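Local coordinates for protein oxidoreductase (Azotobacter vinelandii, PDB 7D5M) that binds NAD+ in a Rossmann-fold domain and, as a homolog of inositol dehydrogenase, probably oxidises a polyol or sugar-like substrate, at residues A33-S38 against L329-S334; G146-E151 against H325-F330; A153-A158 against Y310-A315; L282-W285 against Q291-F294. All coordinates share one frame; numbering follows the deposited sequence.

Contact 1. Residues A33-S38 against L329-S334; sequences ALRDQS and LFEAWS. With NAD (nicotinamide-adenine-dinucleotide), chain B.
Arg35 reaches across to the first turns of helix 329-349 and grips Glu331 and Ser334 with one end of its guanidinium. NH1 does most of the work: it donates to Glu331 OE1 at 2.8 Å, a salt bridge, and to Ser334 OG at 3.1 Å, nearly straight at 168° and in the guanidinium plane. Arg35 NH2 adds a weak bond to Glu331 OE1 at 3.0 Å. The carboxylate stands almost upright to the guanidinium, 81° between planes, and OE1 is met on its anti side. With CG anti to the backbone N (chi1 -161°) and the rest of the chain extended, Arg35 spans the gap.

Both partners are held from behind. Ser334 OG donates to Phe330 O (2.7 Å), one turn back, and accepts from Arg35 NH1. Glu331 bends at chi2, and OE2 accepts from Gly328 N at the start of the helix. A water links Asp36 OD2 and Ser334 O, while Asp36 also pairs with Arg320. In the second subunit, Phe330 takes a cation-pi contact from Arg35 of this chain.

Between Glu331 and Ser334 on the helix, Trp333 brings CZ2 to 3.6 Å from the nicotinamide oxygen O7N of NAD. The contact thus ties the end of Rossmann helix 26-34, just before strand 39-45, to helix 329-349.

Contact 2. Residues G146-E151 against H325-F330; sequences GHQLIE and HPEGLF
The N-terminus of helix 329-349, with Gly328 as its N-cap residue, meets the start of helix 148-158 here, so the contact joins the beginnings of two helices. The touching residues are all buried, and two side chains of 146-151 carry the contact.

Gln148 supplies the polar part. Its NE2 donates to Glu327 OE1 at 3.0 Å, almost straight at 173° and in the plane of the amide, yet the oxygen is approached from above its carboxylate plane, with the two flat groups 46° apart. A bend at chi2 (86°) turns the amide toward the glutamate. The second amide proton is also used, since NE2 bonds to Asp319 OD1 as well. Glu327 is fixed from its other oxygen, OE2, which accepts from the backbone N of Arg320; Arg306 makes a long, weak ion pair with it. Two acceptors on one amide nitrogen and a donor on each carboxylate oxygen keep both groups from turning.

His147 packs by its ring, its side chain crossing that of Leu329 at about a right angle. His147 CE1 lies 3.9 Å from Leu329 CD1, and His147 NE2 is 3.4 Å from Gly328 O. The ring also meets that of Trp284, while Ala332 on the next turn packs against it.

Beside the direct Gln148-Glu327 bond, a water closes a second path, donating to Gln148 OE1 and to Glu327 OE1, each at 2.7 Å.

Contact 3. Residues A153-A158 against Y310-A315; sequences ARAMIA and YLHPGA
His312 lays one face of its imidazole on Ala155, and this is the tight centre of the contact. The methyl CB sits 3.6 Å from the ring centroid, only 16° off the ring normal, a CH-pi contact; its closest ring atom is CG, at 3.5 Å. With CG of His312 beside the backbone N (chi1 -75°), the ring is carried from the loop onto helix 148-158.

Packing is looser next door. Met156 CG comes no nearer than 4.1 Å to His312 CD2, and the rest of the methionine turns off, bent at chi3, toward Leu292 and Phe294 of strand 291-296. Toward the solvent lie Pro313 of the loop and Ala158 of the helix; the partly exposed Arg154 pairs with Glu151 in a salt bridge.

No hydrogen bond joins the two segments directly, but His312 is pinned at both ends by polar groups flanking 153-158: its backbone N donates to Gln152 OE1, and its NE2 is hydrogen-bonded to Glu161 OE2. The methyl is the closest point of approach between the segments, while those bonds would limit rotation of the imidazole. The carboxylate beside NE2 would probably favour a protonated ring.

Contact 4. Residues L282-W285 against Q291-F294; sequences LEWW and QLAF
This is the beta hairpin of strands 280-285 and 291-296 in the large mixed sheet of the C-terminal domain. The short strand axes run antiparallel at 154°, 4.6 Å apart at closest approach.

Backbone bonds come first. Glu283 and Ala293 form a hydrogen-bonded pair: Glu283 N donates to Ala293 O at 3.0 Å, and Ala293 N to Glu283 O at 2.9 Å. Leu282 and Phe294 make the adjoining non-hydrogen-bonded pair, and Leu282 CA adds a CA-H...O contact to Ala293 O. Nearer the turn, a water takes the place of a direct bond, accepting from Trp285 N and donating to Gln291 O.

Apolar contacts gather on the face of Leu282 and Phe294, which turns to helix 148-158. Leu292, with CG anti to its backbone N (chi1 177°), sends CD1 across to Trp284 CB at 3.7 Å and to Leu282 CD1 at 4.3 Å. Helix residues Leu149, Ile150, Ala153 and Met156 pack over this group.

Polar side-chain ends look elsewhere: Glu283 forms a salt bridge with Arg274 and Gln291 bonds to Glu305. Trp284 NE1 donates to Pro289 O in the connecting turn, and this same indole places its CD1 3.4 Å from Gln291 O.

In the fold
Contacts 1 and 2 share Leu329 and Phe330 at the start of helix 329-349; both are buried, touch the second subunit and rely on polar groups, a salt bridge in contact 1 and an amide-carboxylate bond in contact 2. Contacts 2 and 3 hang on successive parts of helix 148-158, and contact 4 supplies the sheet beneath that helix, with Met156 against Phe294 and Ile150 against Trp284. Contact 3 is mainly ring on methyl near the outside of the chain, whereas contact 4 rests on regular strand pairing and is partly buried. Contact 1 alone has a residue touching NAD; contacts 3 and 4 lie away from the annotated sites.

Contact 1. Residues A33-S38 against L329-S334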
# COMPACT_ATOMS: atom_id res chain seq x y z
N ALA A 33 32.16 6.31 -0.10
CA ALA A 33 33.58 6.15 -0.49
C ALA A 33 34.41 5.63 0.70
O ALA A 33 35.28 4.74 0.49
CB ALA A 33 34.11 7.46 -1.00
N LEU A 34 34.14 6.11 1.91
CA LEU A 34 34.99 5.80 3.09
C LEU A 34 34.60 4.44 3.66
O LEU A 34 35.40 3.83 4.40
CB LEU A 34 34.83 6.92 4.12
CG LEU A 34 35.28 8.30 3.64
CD1 LEU A 34 34.98 9.34 4.69
CD2 LEU A 34 36.77 8.30 3.30
N ARG A 35 33.42 3.94 3.30
CA ARG A 35 32.89 2.68 3.83
C ARG A 35 33.77 1.51 3.39
O ARG A 35 34.24 1.50 2.22
CB ARG A 35 31.45 2.48 3.36
CG ARG A 35 30.68 1.48 4.20
CD ARG A 35 29.27 1.42 3.68
NE ARG A 35 28.36 0.73 4.59
CZ ARG A 35 27.04 0.71 4.44
NH1 ARG A 35 26.49 1.27 3.38
NH2 ARG A 35 26.29 0.06 5.31
N ASP A 36 34.01 0.56 4.29
CA ASP A 36 34.62 -0.76 3.96
C ASP A 36 36.02 -0.58 3.36
O ASP A 36 36.41 -1.40 2.52
CB ASP A 36 33.75 -1.56 2.99
CG ASP A 36 32.31 -1.71 3.44
OD1 ASP A 36 32.08 -1.73 4.66
OD2 ASP A 36 31.42 -1.80 2.56
N GLN A 37 36.74 0.46 3.77
CA GLN A 37 38.17 0.63 3.42
C GLN A 37 38.33 0.83 1.90
O GLN A 37 39.38 0.41 1.37
CB GLN A 37 38.98 -0.60 3.87
CG GLN A 37 38.69 -1.06 5.30
CD GLN A 37 39.51 -2.28 5.68
OE1 GLN A 37 40.70 -2.17 5.96
NE2 GLN A 37 38.88 -3.44 5.68
N SER A 38 37.36 1.43 1.20
CA SER A 38 37.43 1.61 -0.28
C SER A 38 38.36 2.78 -0.63
O SER A 38 39.31 2.59 -1.44
CB SER A 38 36.07 1.80 -0.90
OG SER A 38 35.33 0.59 -0.87
N LEU A 329 19.47 4.21 0.28
CA LEU A 329 20.26 4.76 -0.85
C LEU A 329 21.75 4.80 -0.48
O LEU A 329 22.58 4.76 -1.40
CB LEU A 329 19.72 6.14 -1.22
CG LEU A 329 20.37 6.81 -2.43
CD1 LEU A 329 20.20 5.98 -3.69
CD2 LEU A 329 19.78 8.20 -2.65
N PHE A 330 22.11 4.86 0.80
CA PHE A 330 23.55 4.87 1.20
C PHE A 330 24.19 3.53 0.83
O PHE A 330 25.36 3.51 0.40
CB PHE A 330 23.74 5.24 2.67
CG PHE A 330 23.52 6.71 2.92
CD1 PHE A 330 24.55 7.62 2.81
CD2 PHE A 330 22.25 7.18 3.25
CE1 PHE A 330 24.33 8.97 3.04
CE2 PHE A 330 22.04 8.53 3.47
CZ PHE A 330 23.08 9.43 3.35
N GLU A 331 23.45 2.43 0.95
CA GLU A 331 23.96 1.09 0.56
C GLU A 331 24.15 1.06 -0.96
O GLU A 331 25.20 0.59 -1.42
CB GLU A 331 23.02 -0.02 1.02
CG GLU A 331 23.20 -0.34 2.49
CD GLU A 331 22.85 0.78 3.45
OE1 GLU A 331 23.79 1.32 4.11
OE2 GLU A 331 21.67 1.15 3.51
N ALA A 332 23.16 1.54 -1.72
CA ALA A 332 23.24 1.62 -3.20
C ALA A 332 24.52 2.38 -3.58
O ALA A 332 25.30 1.89 -4.43
CB ALA A 332 22.00 2.28 -3.75
N TRP A 333 24.75 3.54 -2.98
CA TRP A 333 25.95 4.36 -3.31
C TRP A 333 27.22 3.63 -2.89
O TRP A 333 28.23 3.73 -3.63
CB TRP A 333 25.88 5.74 -2.68
CG TRP A 333 25.08 6.72 -3.46
CD1 TRP A 333 23.75 6.67 -3.79
CD2 TRP A 333 25.58 7.95 -3.99
NE1 TRP A 333 23.40 7.78 -4.50
CE2 TRP A 333 24.51 8.59 -4.63
CE3 TRP A 333 26.85 8.55 -3.99
CZ2 TRP A 333 24.66 9.81 -5.28
CZ3 TRP A 333 26.99 9.77 -4.62
CH2 TRP A 333 25.91 10.38 -5.27
N SER A 334 27.20 2.96 -1.74
CA SER A 334 28.35 2.16 -1.23
C SER A 334 28.67 1.03 -2.21
O SER A 334 29.86 0.73 -2.42
CB SER A 334 28.11 1.64 0.15
OG SER A 334 27.89 2.71 1.06
PA NAD B . 25.17 22.29 -4.14
O1A NAD B . 25.03 23.66 -4.73
O2A NAD B . 24.30 21.85 -3.01
O5B NAD B . 26.71 22.08 -3.73
C5B NAD B . 27.82 22.63 -4.51
C4B NAD B . 29.07 22.50 -3.68
O4B NAD B . 30.25 22.68 -4.52
C3B NAD B . 29.22 23.53 -2.55
O3B NAD B . 29.91 22.94 -1.46
C2B NAD B . 30.05 24.62 -3.23
O2B NAD B . 30.75 25.48 -2.35
C1B NAD B . 31.03 23.75 -4.01
N9A NAD B . 31.67 24.39 -5.14
C8A NAD B . 31.06 25.14 -6.11
N7A NAD B . 31.88 25.54 -7.05
C5A NAD B . 33.10 25.00 -6.70
C6A NAD B . 34.37 25.05 -7.31
N6A NAD B . 34.61 25.67 -8.47
N1A NAD B . 35.39 24.39 -6.70
C2A NAD B . 35.13 23.76 -5.54
N3A NAD B . 33.98 23.63 -4.88
C4A NAD B . 32.99 24.28 -5.52
O3 NAD B . 24.99 21.19 -5.31
PN NAD B . 24.52 19.64 -5.20
O1N NAD B . 23.02 19.57 -5.18
O2N NAD B . 25.28 18.98 -4.09
O5D NAD B . 24.99 19.05 -6.61
C5D NAD B . 26.37 19.04 -7.00
C4D NAD B . 26.46 18.10 -8.17
O4D NAD B . 25.94 16.80 -7.77
C3D NAD B . 25.63 18.52 -9.39
O3D NAD B . 26.30 18.15 -10.58
C2D NAD B . 24.33 17.73 -9.20
O2D NAD B . 23.64 17.48 -10.42
C1D NAD B . 24.87 16.42 -8.62
N1N NAD B . 23.89 15.64 -7.81
C2N NAD B . 23.71 14.30 -8.10
C3N NAD B . 22.76 13.55 -7.40
C7N NAD B . 22.74 12.06 -7.65
O7N NAD B . 23.69 11.54 -8.25
N7N NAD B . 21.69 11.37 -7.20
C4N NAD B . 21.91 14.20 -6.50
C5N NAD B . 22.10 15.56 -6.24
C6N NAD B . 23.18 16.20 -6.79
O HOH W 1 31.14 -0.65 0.23

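Contact 2. Residues G146-E151 against H325-F330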
# COMPACT_ATOMS: atom_id res chain seq x y z
N GLY A 146 22.87 1.08 -7.74
CA GLY A 146 23.51 0.28 -6.69
C GLY A 146 22.55 -0.62 -5.93
O GLY A 146 23.02 -1.50 -5.18
N HIS A 147 21.23 -0.40 -6.04
CA HIS A 147 20.23 -1.24 -5.34
C HIS A 147 20.22 -2.65 -5.95
O HIS A 147 20.06 -2.75 -7.19
CB HIS A 147 18.85 -0.58 -5.35
CG HIS A 147 18.71 0.50 -4.33
ND1 HIS A 147 18.52 1.82 -4.68
CD2 HIS A 147 18.76 0.47 -2.98
CE1 HIS A 147 18.45 2.55 -3.58
NE2 HIS A 147 18.59 1.75 -2.54
N GLN A 148 20.38 -3.67 -5.10
CA GLN A 148 20.46 -5.10 -5.51
C GLN A 148 19.33 -5.46 -6.48
O GLN A 148 19.58 -6.26 -7.41
CB GLN A 148 20.36 -6.03 -4.29
CG GLN A 148 21.59 -6.03 -3.39
CD GLN A 148 21.61 -4.94 -2.34
OE1 GLN A 148 21.64 -3.75 -2.64
NE2 GLN A 148 21.65 -5.35 -1.08
N LEU A 149 18.11 -4.95 -6.29
CA LEU A 149 16.97 -5.48 -7.07
C LEU A 149 17.00 -4.95 -8.51
O LEU A 149 16.27 -5.52 -9.34
CB LEU A 149 15.65 -5.17 -6.37
CG LEU A 149 15.40 -6.02 -5.13
CD1 LEU A 149 14.15 -5.54 -4.41
CD2 LEU A 149 15.28 -7.50 -5.49
N ILE A 150 17.84 -3.95 -8.82
CA ILE A 150 18.06 -3.53 -10.23
C ILE A 150 18.74 -4.69 -10.97
O ILE A 150 18.29 -5.03 -12.08
CB ILE A 150 18.84 -2.21 -10.34
CG1 ILE A 150 18.19 -1.08 -9.53
CG2 ILE A 150 19.02 -1.81 -11.79
CD1 ILE A 150 16.72 -0.84 -9.86
N GLU A 151 19.76 -5.31 -10.35
CA GLU A 151 20.45 -6.50 -10.90
C GLU A 151 19.46 -7.67 -11.01
O GLU A 151 19.52 -8.40 -12.01
CB GLU A 151 21.67 -6.85 -10.06
CG GLU A 151 22.20 -8.25 -10.30
CD GLU A 151 22.71 -8.52 -11.70
OE1 GLU A 151 22.99 -7.56 -12.45
OE2 GLU A 151 22.87 -9.71 -12.03
N HIS A 325 15.44 -6.44 7.04
CA HIS A 325 16.07 -5.19 7.54
C HIS A 325 16.18 -4.24 6.36
O HIS A 325 16.78 -4.60 5.35
CB HIS A 325 17.45 -5.44 8.16
CG HIS A 325 17.48 -6.46 9.24
ND1 HIS A 325 17.68 -7.81 8.99
CD2 HIS A 325 17.41 -6.34 10.58
CE1 HIS A 325 17.68 -8.47 10.13
NE2 HIS A 325 17.54 -7.59 11.12
N PRO A 326 15.63 -3.00 6.42
CA PRO A 326 15.66 -2.11 5.26
C PRO A 326 17.04 -1.50 5.02
O PRO A 326 17.57 -0.83 5.89
CB PRO A 326 14.67 -1.00 5.61
CG PRO A 326 14.67 -0.97 7.12
CD PRO A 326 14.89 -2.41 7.55
N GLU A 327 17.61 -1.78 3.84
CA GLU A 327 18.75 -1.00 3.31
C GLU A 327 18.19 0.26 2.63
O GLU A 327 16.95 0.36 2.43
CB GLU A 327 19.61 -1.87 2.39
CG GLU A 327 20.35 -2.95 3.16
CD GLU A 327 21.38 -3.73 2.37
OE1 GLU A 327 21.60 -3.41 1.18
OE2 GLU A 327 21.98 -4.65 2.97
N GLY A 328 19.06 1.22 2.34
CA GLY A 328 18.63 2.49 1.74
C GLY A 328 19.60 2.96 0.68
O GLY A 328 20.47 2.19 0.25
N LEU A 329 19.47 4.21 0.28
CA LEU A 329 20.26 4.76 -0.85
C LEU A 329 21.75 4.80 -0.48
O LEU A 329 22.58 4.76 -1.40
CB LEU A 329 19.72 6.14 -1.22
CG LEU A 329 20.37 6.81 -2.43
CD1 LEU A 329 20.20 5.98 -3.69
CD2 LEU A 329 19.78 8.20 -2.65
N PHE A 330 22.11 4.86 0.80
CA PHE A 330 23.55 4.87 1.20
C PHE A 330 24.19 3.53 0.83
O PHE A 330 25.36 3.51 0.40
CB PHE A 330 23.74 5.24 2.67
CG PHE A 330 23.52 6.71 2.92
CD1 PHE A 330 24.55 7.62 2.81
CD2 PHE A 330 22.25 7.18 3.25
CE1 PHE A 330 24.33 8.97 3.04
CE2 PHE A 330 22.04 8.53 3.47
CZ PHE A 330 23.08 9.43 3.35
O HOH W 2 20.77 -1.91 -0.90

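Contact 3. Residues A153-A158 against Y310-A315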
# COMPACT_ATOMS: atom_id res chain seq x y z
N ALA A 153 16.23 -7.45 -11.58
CA ALA A 153 15.39 -7.10 -12.75
C ALA A 153 16.17 -7.40 -14.04
O ALA A 153 15.61 -8.03 -14.95
CB ALA A 153 14.95 -5.66 -12.67
N ARG A 154 17.43 -6.98 -14.12
CA ARG A 154 18.28 -7.24 -15.31
C ARG A 154 18.29 -8.74 -15.59
O ARG A 154 18.09 -9.13 -16.76
CB ARG A 154 19.72 -6.77 -15.09
CG ARG A 154 20.61 -6.99 -16.30
CD ARG A 154 22.08 -7.01 -15.95
NE ARG A 154 22.38 -8.20 -15.15
CZ ARG A 154 22.41 -9.45 -15.60
NH1 ARG A 154 22.17 -9.74 -16.87
NH2 ARG A 154 22.69 -10.43 -14.76
N ALA A 155 18.56 -9.55 -14.57
CA ALA A 155 18.74 -11.01 -14.69
C ALA A 155 17.42 -11.65 -15.11
O ALA A 155 17.45 -12.58 -15.95
CB ALA A 155 19.26 -11.58 -13.40
N MET A 156 16.30 -11.19 -14.55
CA MET A 156 14.97 -11.77 -14.89
C MET A 156 14.67 -11.51 -16.36
O MET A 156 14.17 -12.42 -17.05
CB MET A 156 13.87 -11.15 -14.02
CG MET A 156 13.95 -11.58 -12.58
SD MET A 156 12.86 -10.56 -11.58
CE MET A 156 11.26 -11.23 -12.04
N ILE A 157 14.95 -10.30 -16.83
CA ILE A 157 14.68 -9.88 -18.24
C ILE A 157 15.54 -10.74 -19.16
O ILE A 157 15.00 -11.28 -20.15
CB ILE A 157 14.91 -8.37 -18.41
CG1 ILE A 157 13.83 -7.57 -17.67
CG2 ILE A 157 14.97 -7.98 -19.88
CD1 ILE A 157 14.13 -6.10 -17.50
N ALA A 158 16.84 -10.87 -18.85
CA ALA A 158 17.81 -11.64 -19.66
C ALA A 158 17.41 -13.12 -19.75
O ALA A 158 17.70 -13.73 -20.80
CB ALA A 158 19.20 -11.47 -19.10
N TYR A 310 15.49 -16.87 -3.29
CA TYR A 310 14.90 -17.04 -4.64
C TYR A 310 15.46 -16.01 -5.63
O TYR A 310 15.14 -16.13 -6.82
CB TYR A 310 13.37 -16.98 -4.58
CG TYR A 310 12.78 -15.77 -3.91
CD1 TYR A 310 12.87 -14.50 -4.48
CD2 TYR A 310 12.08 -15.89 -2.71
CE1 TYR A 310 12.34 -13.39 -3.85
CE2 TYR A 310 11.52 -14.78 -2.08
CZ TYR A 310 11.65 -13.53 -2.66
OH TYR A 310 11.11 -12.45 -2.05
N LEU A 311 16.25 -15.03 -5.18
CA LEU A 311 16.84 -14.01 -6.09
C LEU A 311 17.99 -14.63 -6.89
O LEU A 311 18.64 -15.56 -6.39
CB LEU A 311 17.35 -12.80 -5.31
CG LEU A 311 16.31 -12.01 -4.52
CD1 LEU A 311 16.98 -10.91 -3.71
CD2 LEU A 311 15.25 -11.42 -5.44
N HIS A 312 18.27 -14.05 -8.05
CA HIS A 312 19.48 -14.37 -8.85
C HIS A 312 20.72 -14.08 -8.01
O HIS A 312 20.75 -13.16 -7.19
CB HIS A 312 19.46 -13.59 -10.17
CG HIS A 312 18.51 -14.12 -11.18
ND1 HIS A 312 18.89 -15.04 -12.15
CD2 HIS A 312 17.21 -13.82 -11.43
CE1 HIS A 312 17.86 -15.30 -12.93
NE2 HIS A 312 16.82 -14.56 -12.51
N PRO A 313 21.82 -14.86 -8.19
CA PRO A 313 22.98 -14.75 -7.31
C PRO A 313 23.64 -13.36 -7.35
O PRO A 313 24.06 -12.90 -6.30
CB PRO A 313 23.92 -15.88 -7.79
CG PRO A 313 23.45 -16.21 -9.20
CD PRO A 313 21.96 -15.91 -9.22
N GLY A 314 23.67 -12.72 -8.53
CA GLY A 314 24.15 -11.33 -8.71
C GLY A 314 23.46 -10.36 -7.77
O GLY A 314 24.12 -9.37 -7.34
N ALA A 315 22.19 -10.61 -7.45
CA ALA A 315 21.34 -9.70 -6.65
C ALA A 315 21.56 -9.92 -5.14
O ALA A 315 21.05 -9.09 -4.37
CB ALA A 315 19.89 -9.86 -7.06

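Contact 4. Residues L282-W285 against Q291-F294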
# COMPACT_ATOMS: atom_id res chain seq x y z
N LEU A 282 7.68 -6.06 -14.48
CA LEU A 282 8.28 -5.78 -13.16
C LEU A 282 8.23 -4.27 -12.94
O LEU A 282 8.19 -3.50 -13.92
CB LEU A 282 9.69 -6.37 -13.04
CG LEU A 282 10.71 -5.99 -14.09
CD1 LEU A 282 11.30 -4.61 -13.83
CD2 LEU A 282 11.83 -7.03 -14.12
N GLU A 283 8.22 -3.85 -11.68
CA GLU A 283 8.16 -2.41 -11.36
C GLU A 283 8.91 -2.14 -10.06
O GLU A 283 8.71 -2.86 -9.08
CB GLU A 283 6.72 -1.91 -11.29
CG GLU A 283 6.64 -0.40 -11.08
CD GLU A 283 5.24 0.19 -11.18
OE1 GLU A 283 4.40 -0.43 -11.85
OE2 GLU A 283 5.01 1.27 -10.60
N TRP A 284 9.72 -1.09 -10.08
CA TRP A 284 10.59 -0.69 -8.94
C TRP A 284 10.36 0.79 -8.67
O TRP A 284 10.22 1.55 -9.63
CB TRP A 284 12.05 -1.00 -9.27
CG TRP A 284 13.01 -0.73 -8.15
CD1 TRP A 284 13.32 -1.57 -7.12
CD2 TRP A 284 13.81 0.45 -7.97
NE1 TRP A 284 14.24 -0.99 -6.30
CE2 TRP A 284 14.58 0.24 -6.80
CE3 TRP A 284 13.94 1.67 -8.64
CZ2 TRP A 284 15.46 1.20 -6.30
CZ3 TRP A 284 14.83 2.61 -8.16
CH2 TRP A 284 15.59 2.37 -7.01
N TRP A 285 10.36 1.15 -7.39
CA TRP A 285 10.07 2.51 -6.88
C TRP A 285 11.17 2.88 -5.89
O TRP A 285 11.37 2.11 -4.93
CB TRP A 285 8.68 2.49 -6.25
CG TRP A 285 8.25 3.76 -5.59
CD1 TRP A 285 8.73 5.01 -5.78
CD2 TRP A 285 7.17 3.88 -4.65
NE1 TRP A 285 8.04 5.91 -5.02
CE2 TRP A 285 7.07 5.25 -4.31
CE3 TRP A 285 6.28 2.97 -4.08
CZ2 TRP A 285 6.13 5.72 -3.40
CZ3 TRP A 285 5.35 3.44 -3.17
CH2 TRP A 285 5.28 4.80 -2.84
N GLN A 291 11.97 -3.72 -2.43
CA GLN A 291 10.91 -4.56 -3.05
C GLN A 291 10.92 -4.36 -4.56
O GLN A 291 11.30 -3.27 -5.03
CB GLN A 291 9.54 -4.24 -2.46
CG GLN A 291 9.39 -4.70 -1.02
CD GLN A 291 9.99 -3.73 -0.03
OE1 GLN A 291 9.81 -2.52 -0.17
NE2 GLN A 291 10.67 -4.24 0.98
N LEU A 292 10.55 -5.41 -5.28
CA LEU A 292 10.39 -5.36 -6.75
C LEU A 292 9.10 -6.10 -7.10
O LEU A 292 8.99 -7.31 -6.78
CB LEU A 292 11.62 -5.99 -7.40
CG LEU A 292 11.58 -6.08 -8.93
CD1 LEU A 292 11.75 -4.71 -9.55
CD2 LEU A 292 12.65 -7.03 -9.42
N ALA A 293 8.13 -5.39 -7.68
CA ALA A 293 6.85 -5.98 -8.13
C ALA A 293 7.15 -6.89 -9.33
O ALA A 293 7.89 -6.46 -10.22
CB ALA A 293 5.85 -4.92 -8.52
N PHE A 294 6.60 -8.10 -9.33
CA PHE A 294 6.74 -9.06 -10.45
C PHE A 294 5.36 -9.63 -10.75
O PHE A 294 4.80 -10.33 -9.90
CB PHE A 294 7.77 -10.15 -10.15
CG PHE A 294 7.90 -11.20 -11.22
CD1 PHE A 294 8.00 -10.85 -12.56
CD2 PHE A 294 7.95 -12.55 -10.89
CE1 PHE A 294 8.12 -11.82 -13.54
CE2 PHE A 294 8.10 -13.51 -11.87
CZ PHE A 294 8.17 -13.15 -13.19
O HOH W 3 10.16 -0.85 -5.25